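Long-range contacts in HcgC (Methanococcus maripaludis S2, PDB 5O4J), which catalyses the SAM-dependent C-methylation of a pyridinol, probably as a step in the biosynthesis of the iron-guanylylpyridinol cofactor of [Fe]-hydrogenase: residues S8-R13 against I235-Y240; I104-V109 against S124-K129; D196-T201 against I230-I235. All blocks are in the same frame, centred on the assembly; numbering follows the deposited sequence.

Interaction 1: S8-R13 against I235-Y240; sequences SVKTTR and IDHVEY
The contact between 8-13 and 235-240 is a side-chain and water-mediated contact at the border of the small antiparallel sheet, where strand 10-13 passes the turn leading from strand 230-234 into helix 239-251. No direct hydrogen bond crosses between the segments. Because the chain reverses after strand 230-234, residues 235-239 run nearly the same way as 8-12, their end-to-end directions 22° apart.

Lys10 makes the largest single contribution, followed by Ile235. The CG of Lys10 lies beside the backbone N, the next torsions are extended, and the last one bends (chi4 -61°) to put the tip over His237. Along the way CD passes over the Asp236 backbone, and CE comes within 3.1 Å of Ile235 O. The same CE sits over the middle of the His237 imidazole, 3.8 Å from the ring centroid, in a CH-pi contact. NZ stays above the same face, 3.5 Å from His237 NE2.

Further along, one water bridges the segments: it lies 2.7 Å from Thr12 OG1 and accepts a hydrogen bond from Val238 N, at the N-cap position, over 2.9 Å. Thr12 CG2, anti to its own backbone N, rests against the first turn of the helix, 4.0 Å from Glu239 CA. At the other end, Ile235 turns its CD1 back to Val9 CG2, 3.9 Å away, and also touches Ser8 O; Ile147 of the second subunit packs on Ile235 too. Val9 itself lies beside Ile115 of that subunit. This is a strand-turn-helix junction folded back along a neighbouring antiparallel strand, with a water joining that strand to the helix N-terminus at one end and Val9 lining the intersubunit pyridinol pocket at the other.

Interaction 2: I104-V109 against S124-K129; sequences INPDLV and SKFNPK
Phe126 reaches out of the loop after helix 120-123 against the loop leading into strand 108-111 and that strand's Val109, its CG anti to the carbonyl carbon and beside the backbone N (chi1 -54°). Its CB meets Val109 CG2 at 4.1 Å, and CG has both that methyl and Pro106 CG on the same side, each 4.2 Å away. The tightest touch comes next, at CD1, 3.5 Å from Pro106 CG; the proline crosses the phenylalanine at about a right angle. CE1 then reaches Ile104 CG2, which stands at the edge of the aromatic ring, near its plane, 4.0 Å away. Leu98 of helix 91-99 also packs on Phe126, so the side chain is buried between the strand's approach and that helix.

Pro128 continues the apolar contact, its CG 3.8 Å from Val109 CG2. Beside it the backbones come close: Pro128 CA makes a CA-H...O contact with Pro106 O, and Lys129 N gives Asp107 O a weak hydrogen bond, 2.8 Å long but bent to 124°. A water reinforces the join, donating to Asn105 OD1 and Pro106 O while accepting from Asn127 N at 2.9 Å. The extended Lys129 lies alongside Asp107 and ends in a long salt bridge, NZ to OD2 at 3.9 Å; the carboxylate is held chiefly by the backbone N-H groups of Lys43 and Gln44.

Strands 108-111 and 130-134 are parallel neighbours joined through helix 120-123, so the two segments form the base of a beta-alpha-beta crossover, as in the parallel 3-2-1-4-5 part of a Rossmann-like sheet, consistent with the family's clan.

Interaction 3: D196-T201 against I230-I235; sequences DSVLYT and ITVSSI. With 9KH (6-carboxy methyl-4-hydroxy-2-pyridinol), chain K.
The Tyr200 ring receives Ser233 CB over one face, 3.9 Å from its centroid, in a CH-pi contact displaced toward the rim, while C10 of the bound pyridinol lies at the ring edge. Its hydroxyl is hydrogen-bonded to Glu209 of the second subunit. The pyridinol's own ring is approached by Leu199, whose CD2 is 3.7 Å from N5.

Leu199 and Tyr200 sit at a classic beta bulge, both facing Ser233. Ser233 O takes a 2.7 Å hydrogen bond from Leu199 N and a weak one from Tyr200 N, at 3.5 Å. Ser233 N replies to Tyr200 O over 3.0 Å, almost straight at 173°. Nearer the turn, Ile235 N donates to Ser197 O from above the carbonyl plane, and Leu199 CD1 meets Ile235 CD1.

On the face opposite Tyr200 and Ser233, the Val198 and Val232 side chains cross at about a right angle, CG1 to CG1 3.7 Å, and Thr201 CG2 meets Ile230 CG2 at the same distance. That face packs against helices 177-193 and 239-251, while strand 230-234 is paired on its far side with strand 10-13.

How the interactions relate
Interactions 1 and 3 form one unit, their centres 6 Å apart: they share Ile235, and strand 230-234 lies between strands 10-13 and 198-203 in the four-stranded antiparallel sheet. Both touch the second subunit, and each supplies a residue to the pyridinol pocket. Interaction 2 stands apart in the mixed sheet, on the opposite side of the chain's centre, about 54 Å from interaction 1 and 52 Å from interaction 3, centre to centre. Along the sequence, interaction 1 joins the chain's beginning to its late part and spans both others; interaction 2 closes before interaction 3 opens. The small sheet thus helps build the intersubunit pocket, distant from the Rossmann-like sheet contact.

Interaction 1: S8-R13 against I235-Y240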
# COMPACT_ATOMS: atom_id res chain seq x y z
N SER A 8 26.51 -8.98 12.95
CA SER A 8 25.73 -7.78 13.24
C SER A 8 24.30 -7.87 12.72
O SER A 8 23.49 -7.02 13.07
CB SER A 8 26.38 -6.54 12.64
OG SER A 8 27.60 -6.26 13.29
N VAL A 9 23.99 -8.84 11.87
CA VAL A 9 22.67 -8.95 11.26
C VAL A 9 22.12 -10.34 11.52
O VAL A 9 22.86 -11.34 11.46
CB VAL A 9 22.73 -8.62 9.76
CG1 VAL A 9 21.33 -8.67 9.17
CG2 VAL A 9 23.33 -7.25 9.55
N LYS A 10 20.82 -10.41 11.79
CA LYS A 10 20.15 -11.66 12.09
C LYS A 10 19.35 -12.11 10.87
O LYS A 10 18.80 -11.29 10.14
CB LYS A 10 19.19 -11.51 13.27
CG LYS A 10 19.83 -11.00 14.55
CD LYS A 10 18.78 -10.67 15.60
CE LYS A 10 19.41 -10.01 16.82
NZ LYS A 10 20.39 -10.90 17.49
N THR A 11 19.29 -13.42 10.68
CA THR A 11 18.42 -14.03 9.68
C THR A 11 17.39 -14.87 10.40
O THR A 11 17.75 -15.80 11.13
CB THR A 11 19.20 -14.89 8.69
OG1 THR A 11 20.16 -14.07 8.01
CG2 THR A 11 18.25 -15.54 7.68
N THR A 12 16.11 -14.58 10.17
CA THR A 12 15.02 -15.24 10.85
C THR A 12 14.11 -15.88 9.81
O THR A 12 13.58 -15.19 8.94
CB THR A 12 14.24 -14.25 11.71
OG1 THR A 12 15.15 -13.57 12.58
CG2 THR A 12 13.16 -14.97 12.54
N ARG A 13 13.92 -17.19 9.91
CA ARG A 13 12.95 -17.91 9.08
C ARG A 13 11.67 -18.12 9.88
O ARG A 13 11.72 -18.49 11.06
CB ARG A 13 13.51 -19.26 8.64
CG ARG A 13 14.71 -19.17 7.69
CD ARG A 13 15.27 -20.56 7.37
NE ARG A 13 14.25 -21.61 7.38
CZ ARG A 13 14.46 -22.87 7.03
NH1 ARG A 13 15.66 -23.28 6.62
NH2 ARG A 13 13.46 -23.74 7.08
N ILE A 235 18.44 -6.28 12.19
CA ILE A 235 19.44 -6.08 13.23
C ILE A 235 18.98 -6.70 14.54
O ILE A 235 19.77 -7.31 15.26
CB ILE A 235 19.74 -4.58 13.43
CG1 ILE A 235 20.06 -3.89 12.10
CG2 ILE A 235 20.89 -4.39 14.44
CD1 ILE A 235 21.23 -4.47 11.34
N ASP A 236 17.70 -6.53 14.86
CA ASP A 236 17.13 -6.94 16.13
C ASP A 236 16.19 -8.12 15.95
O ASP A 236 15.80 -8.48 14.83
CB ASP A 236 16.41 -5.77 16.80
CG ASP A 236 17.34 -4.62 17.11
OD1 ASP A 236 18.53 -4.87 17.39
OD2 ASP A 236 16.89 -3.46 17.08
N HIS A 237 15.80 -8.72 17.07
CA HIS A 237 14.90 -9.86 17.02
C HIS A 237 13.54 -9.43 16.48
O HIS A 237 12.96 -8.44 16.93
CB HIS A 237 14.75 -10.47 18.42
CG HIS A 237 16.01 -11.09 18.93
ND1 HIS A 237 16.39 -12.38 18.61
CD2 HIS A 237 16.97 -10.61 19.76
CE1 HIS A 237 17.55 -12.65 19.20
NE2 HIS A 237 17.91 -11.60 19.90
N VAL A 238 13.03 -10.22 15.54
CA VAL A 238 11.71 -10.01 14.95
C VAL A 238 10.89 -11.29 14.94
O VAL A 238 9.74 -11.27 14.49
CB VAL A 238 11.83 -9.43 13.53
CG1 VAL A 238 12.41 -8.02 13.57
CG2 VAL A 238 12.68 -10.33 12.63
N GLU A 239 11.42 -12.37 15.50
CA GLU A 239 10.77 -13.67 15.43
C GLU A 239 9.31 -13.62 15.89
O GLU A 239 8.44 -14.24 15.25
CB GLU A 239 11.56 -14.69 16.27
CG GLU A 239 11.87 -14.23 17.69
CD GLU A 239 13.02 -14.99 18.32
OE1 GLU A 239 13.57 -15.90 17.67
OE2 GLU A 239 13.38 -14.66 19.47
N TYR A 240 9.01 -12.90 16.97
CA TYR A 240 7.64 -12.93 17.49
C TYR A 240 6.67 -12.17 16.60
O TYR A 240 5.58 -12.66 16.28
CB TYR A 240 7.61 -12.39 18.92
CG TYR A 240 8.43 -13.23 19.85
CD1 TYR A 240 8.43 -14.62 19.74
CD2 TYR A 240 9.22 -12.65 20.83
CE1 TYR A 240 9.19 -15.40 20.58
CE2 TYR A 240 9.97 -13.42 21.68
CZ TYR A 240 9.96 -14.80 21.55
OH TYR A 240 10.71 -15.57 22.39
O HOH W 1 14.51 -12.63 15.02

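Interaction 2: I104-V109 against S124-K129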
# COMPACT_ATOMS: atom_id res chain seq x y z
N ILE A 104 -22.07 -44.82 -11.03
CA ILE A 104 -21.91 -43.39 -10.79
C ILE A 104 -23.30 -42.77 -10.74
O ILE A 104 -23.97 -42.64 -11.77
CB ILE A 104 -21.02 -42.72 -11.85
CG1 ILE A 104 -19.59 -43.29 -11.77
CG2 ILE A 104 -21.02 -41.20 -11.67
CD1 ILE A 104 -18.93 -43.14 -10.40
N ASN A 105 -23.72 -42.37 -9.55
CA ASN A 105 -25.00 -41.70 -9.35
C ASN A 105 -24.91 -40.91 -8.05
O ASN A 105 -25.58 -41.25 -7.07
CB ASN A 105 -26.15 -42.71 -9.29
CG ASN A 105 -27.50 -42.04 -9.24
OD1 ASN A 105 -27.66 -40.90 -9.68
ND2 ASN A 105 -28.49 -42.73 -8.68
N PRO A 106 -24.09 -39.86 -8.01
CA PRO A 106 -23.82 -39.18 -6.73
C PRO A 106 -25.04 -38.42 -6.22
O PRO A 106 -25.79 -37.83 -6.99
CB PRO A 106 -22.68 -38.23 -7.08
CG PRO A 106 -22.86 -37.95 -8.54
CD PRO A 106 -23.37 -39.23 -9.13
N ASP A 107 -25.22 -38.45 -4.90
CA ASP A 107 -26.19 -37.57 -4.27
C ASP A 107 -25.56 -36.30 -3.72
O ASP A 107 -26.29 -35.41 -3.27
CB ASP A 107 -26.98 -38.33 -3.17
CG ASP A 107 -26.09 -39.13 -2.23
OD1 ASP A 107 -24.86 -39.18 -2.43
OD2 ASP A 107 -26.65 -39.74 -1.31
N LEU A 108 -24.23 -36.18 -3.78
CA LEU A 108 -23.53 -34.95 -3.47
C LEU A 108 -22.50 -34.69 -4.56
O LEU A 108 -21.65 -35.55 -4.83
CB LEU A 108 -22.84 -35.03 -2.10
CG LEU A 108 -21.88 -33.89 -1.73
CD1 LEU A 108 -22.59 -32.54 -1.69
CD2 LEU A 108 -21.19 -34.18 -0.41
N VAL A 109 -22.57 -33.53 -5.19
CA VAL A 109 -21.60 -33.12 -6.20
C VAL A 109 -20.99 -31.80 -5.76
O VAL A 109 -21.71 -30.88 -5.36
CB VAL A 109 -22.26 -32.99 -7.59
CG1 VAL A 109 -21.26 -32.46 -8.63
CG2 VAL A 109 -22.83 -34.33 -8.05
N SER A 124 -24.74 -31.15 -15.59
CA SER A 124 -26.13 -31.46 -15.87
C SER A 124 -26.39 -32.96 -15.98
O SER A 124 -27.56 -33.38 -15.98
CB SER A 124 -26.57 -30.78 -17.17
OG SER A 124 -26.09 -31.48 -18.30
N LYS A 125 -25.35 -33.78 -16.08
CA LYS A 125 -25.53 -35.22 -16.18
C LYS A 125 -25.81 -35.87 -14.83
O LYS A 125 -26.12 -37.06 -14.78
CB LYS A 125 -24.30 -35.86 -16.82
CG LYS A 125 -23.94 -35.25 -18.16
CD LYS A 125 -23.78 -36.29 -19.25
CE LYS A 125 -23.58 -35.66 -20.62
NZ LYS A 125 -24.83 -35.02 -21.14
N PHE A 126 -25.75 -35.10 -13.74
CA PHE A 126 -26.00 -35.61 -12.40
C PHE A 126 -27.34 -35.10 -11.89
O PHE A 126 -27.90 -34.12 -12.39
CB PHE A 126 -24.87 -35.20 -11.45
CG PHE A 126 -23.51 -35.60 -11.95
CD1 PHE A 126 -23.11 -36.93 -11.89
CD2 PHE A 126 -22.65 -34.67 -12.49
CE1 PHE A 126 -21.87 -37.32 -12.35
CE2 PHE A 126 -21.41 -35.05 -12.97
CZ PHE A 126 -21.02 -36.38 -12.90
N ASN A 127 -27.84 -35.78 -10.86
CA ASN A 127 -29.10 -35.42 -10.21
C ASN A 127 -28.92 -35.63 -8.71
O ASN A 127 -29.52 -36.53 -8.11
CB ASN A 127 -30.26 -36.25 -10.75
CG ASN A 127 -31.60 -35.85 -10.15
OD1 ASN A 127 -31.82 -34.69 -9.79
ND2 ASN A 127 -32.51 -36.81 -10.04
N PRO A 128 -28.07 -34.83 -8.08
CA PRO A 128 -27.76 -35.03 -6.67
C PRO A 128 -28.80 -34.36 -5.77
O PRO A 128 -29.62 -33.55 -6.20
CB PRO A 128 -26.39 -34.35 -6.52
CG PRO A 128 -26.45 -33.22 -7.49
CD PRO A 128 -27.32 -33.69 -8.65
N LYS A 129 -28.74 -34.74 -4.49
CA LYS A 129 -29.48 -34.01 -3.47
C LYS A 129 -28.91 -32.62 -3.28
O LYS A 129 -29.65 -31.64 -3.15
CB LYS A 129 -29.43 -34.79 -2.16
CG LYS A 129 -30.18 -36.10 -2.20
CD LYS A 129 -29.97 -36.89 -0.93
CE LYS A 129 -30.68 -38.23 -0.99
NZ LYS A 129 -30.21 -39.15 0.09
O HOH W 2 -26.55 -38.06 -9.54
O HOH W 3 -29.07 -38.18 -5.94

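Interaction 3: D196-T201 against I230-I235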
# COMPACT_ATOMS: atom_id res chain seq x y z
N ASP A 196 10.79 -2.33 13.10
CA ASP A 196 12.08 -1.70 13.37
C ASP A 196 13.21 -2.70 13.19
O ASP A 196 13.13 -3.84 13.66
CB ASP A 196 12.12 -1.14 14.79
CG ASP A 196 13.43 -0.46 15.09
OD1 ASP A 196 13.82 0.41 14.28
OD2 ASP A 196 14.07 -0.77 16.11
N SER A 197 14.26 -2.25 12.51
CA SER A 197 15.55 -2.93 12.30
C SER A 197 15.52 -3.93 11.15
O SER A 197 16.57 -4.50 10.84
CB SER A 197 16.04 -3.66 13.56
OG SER A 197 15.53 -4.98 13.64
N VAL A 198 14.39 -4.17 10.49
CA VAL A 198 14.39 -5.06 9.34
C VAL A 198 15.10 -4.38 8.18
O VAL A 198 14.83 -3.21 7.87
CB VAL A 198 12.95 -5.47 8.95
CG1 VAL A 198 12.94 -6.23 7.61
CG2 VAL A 198 12.33 -6.31 10.07
N LEU A 199 16.03 -5.10 7.55
CA LEU A 199 16.70 -4.65 6.34
C LEU A 199 15.89 -5.01 5.10
O LEU A 199 15.64 -4.17 4.23
CB LEU A 199 18.08 -5.29 6.23
CG LEU A 199 19.17 -4.84 7.21
CD1 LEU A 199 18.81 -5.21 8.63
CD2 LEU A 199 20.50 -5.48 6.84
N TYR A 200 15.51 -6.28 4.98
CA TYR A 200 14.66 -6.69 3.87
C TYR A 200 13.94 -7.96 4.27
O TYR A 200 14.32 -8.63 5.23
CB TYR A 200 15.45 -6.86 2.57
CG TYR A 200 16.48 -7.98 2.54
CD1 TYR A 200 16.11 -9.29 2.25
CD2 TYR A 200 17.81 -7.73 2.79
CE1 TYR A 200 17.04 -10.32 2.21
CE2 TYR A 200 18.76 -8.75 2.76
CZ TYR A 200 18.37 -10.04 2.46
OH TYR A 200 19.29 -11.05 2.42
N THR A 201 12.88 -8.27 3.52
CA THR A 201 11.93 -9.32 3.85
C THR A 201 11.67 -10.16 2.61
O THR A 201 11.21 -9.63 1.59
CB THR A 201 10.62 -8.74 4.39
OG1 THR A 201 10.88 -7.87 5.50
CG2 THR A 201 9.66 -9.84 4.83
N ILE A 230 8.39 -17.06 5.12
CA ILE A 230 9.11 -15.78 5.06
C ILE A 230 10.46 -15.91 5.72
O ILE A 230 10.60 -16.56 6.77
CB ILE A 230 8.30 -14.65 5.72
CG1 ILE A 230 7.02 -14.40 4.91
CG2 ILE A 230 9.12 -13.36 5.76
CD1 ILE A 230 6.06 -13.41 5.52
N THR A 231 11.46 -15.27 5.13
CA THR A 231 12.79 -15.12 5.72
C THR A 231 13.10 -13.63 5.84
O THR A 231 12.88 -12.87 4.90
CB THR A 231 13.83 -15.83 4.86
OG1 THR A 231 13.50 -17.22 4.80
CG2 THR A 231 15.23 -15.67 5.45
N VAL A 232 13.57 -13.22 7.01
CA VAL A 232 13.78 -11.81 7.31
C VAL A 232 15.24 -11.57 7.66
O VAL A 232 15.86 -12.38 8.36
CB VAL A 232 12.88 -11.33 8.46
CG1 VAL A 232 12.94 -9.81 8.54
CG2 VAL A 232 11.46 -11.81 8.28
N SER A 233 15.77 -10.43 7.20
CA SER A 233 17.08 -9.93 7.58
C SER A 233 16.87 -8.69 8.45
O SER A 233 16.20 -7.74 8.03
CB SER A 233 17.92 -9.60 6.34
OG SER A 233 19.20 -9.10 6.69
N SER A 234 17.42 -8.70 9.67
CA SER A 234 17.18 -7.60 10.60
C SER A 234 18.35 -7.46 11.58
O SER A 234 19.12 -8.40 11.81
CB SER A 234 15.88 -7.81 11.38
OG SER A 234 15.97 -8.93 12.24
N ILE A 235 18.44 -6.28 12.19
CA ILE A 235 19.44 -6.08 13.23
C ILE A 235 18.98 -6.70 14.54
O ILE A 235 19.77 -7.31 15.26
CB ILE A 235 19.74 -4.58 13.43
CG1 ILE A 235 20.06 -3.89 12.10
CG2 ILE A 235 20.89 -4.39 14.44
CD1 ILE A 235 21.23 -4.47 11.34
C2 9KH K . 24.92 -4.45 4.59
C3 9KH K . 23.74 -4.51 3.86
C4 9KH K . 22.93 -5.63 3.96
C6 9KH K . 24.43 -6.62 5.47
O1 9KH K . 25.71 -3.35 4.50
N5 9KH K . 23.28 -6.65 4.75
C7 9KH K . 25.27 -5.52 5.40
O8 9KH K . 24.74 -7.68 6.25
C9 9KH K . 23.34 -3.36 2.98
C10 9KH K . 21.64 -5.70 3.18
C12 9KH K . 21.88 -6.02 1.72
O13 9KH K . 21.06 -5.54 0.92
O14 9KH K . 22.85 -6.74 1.39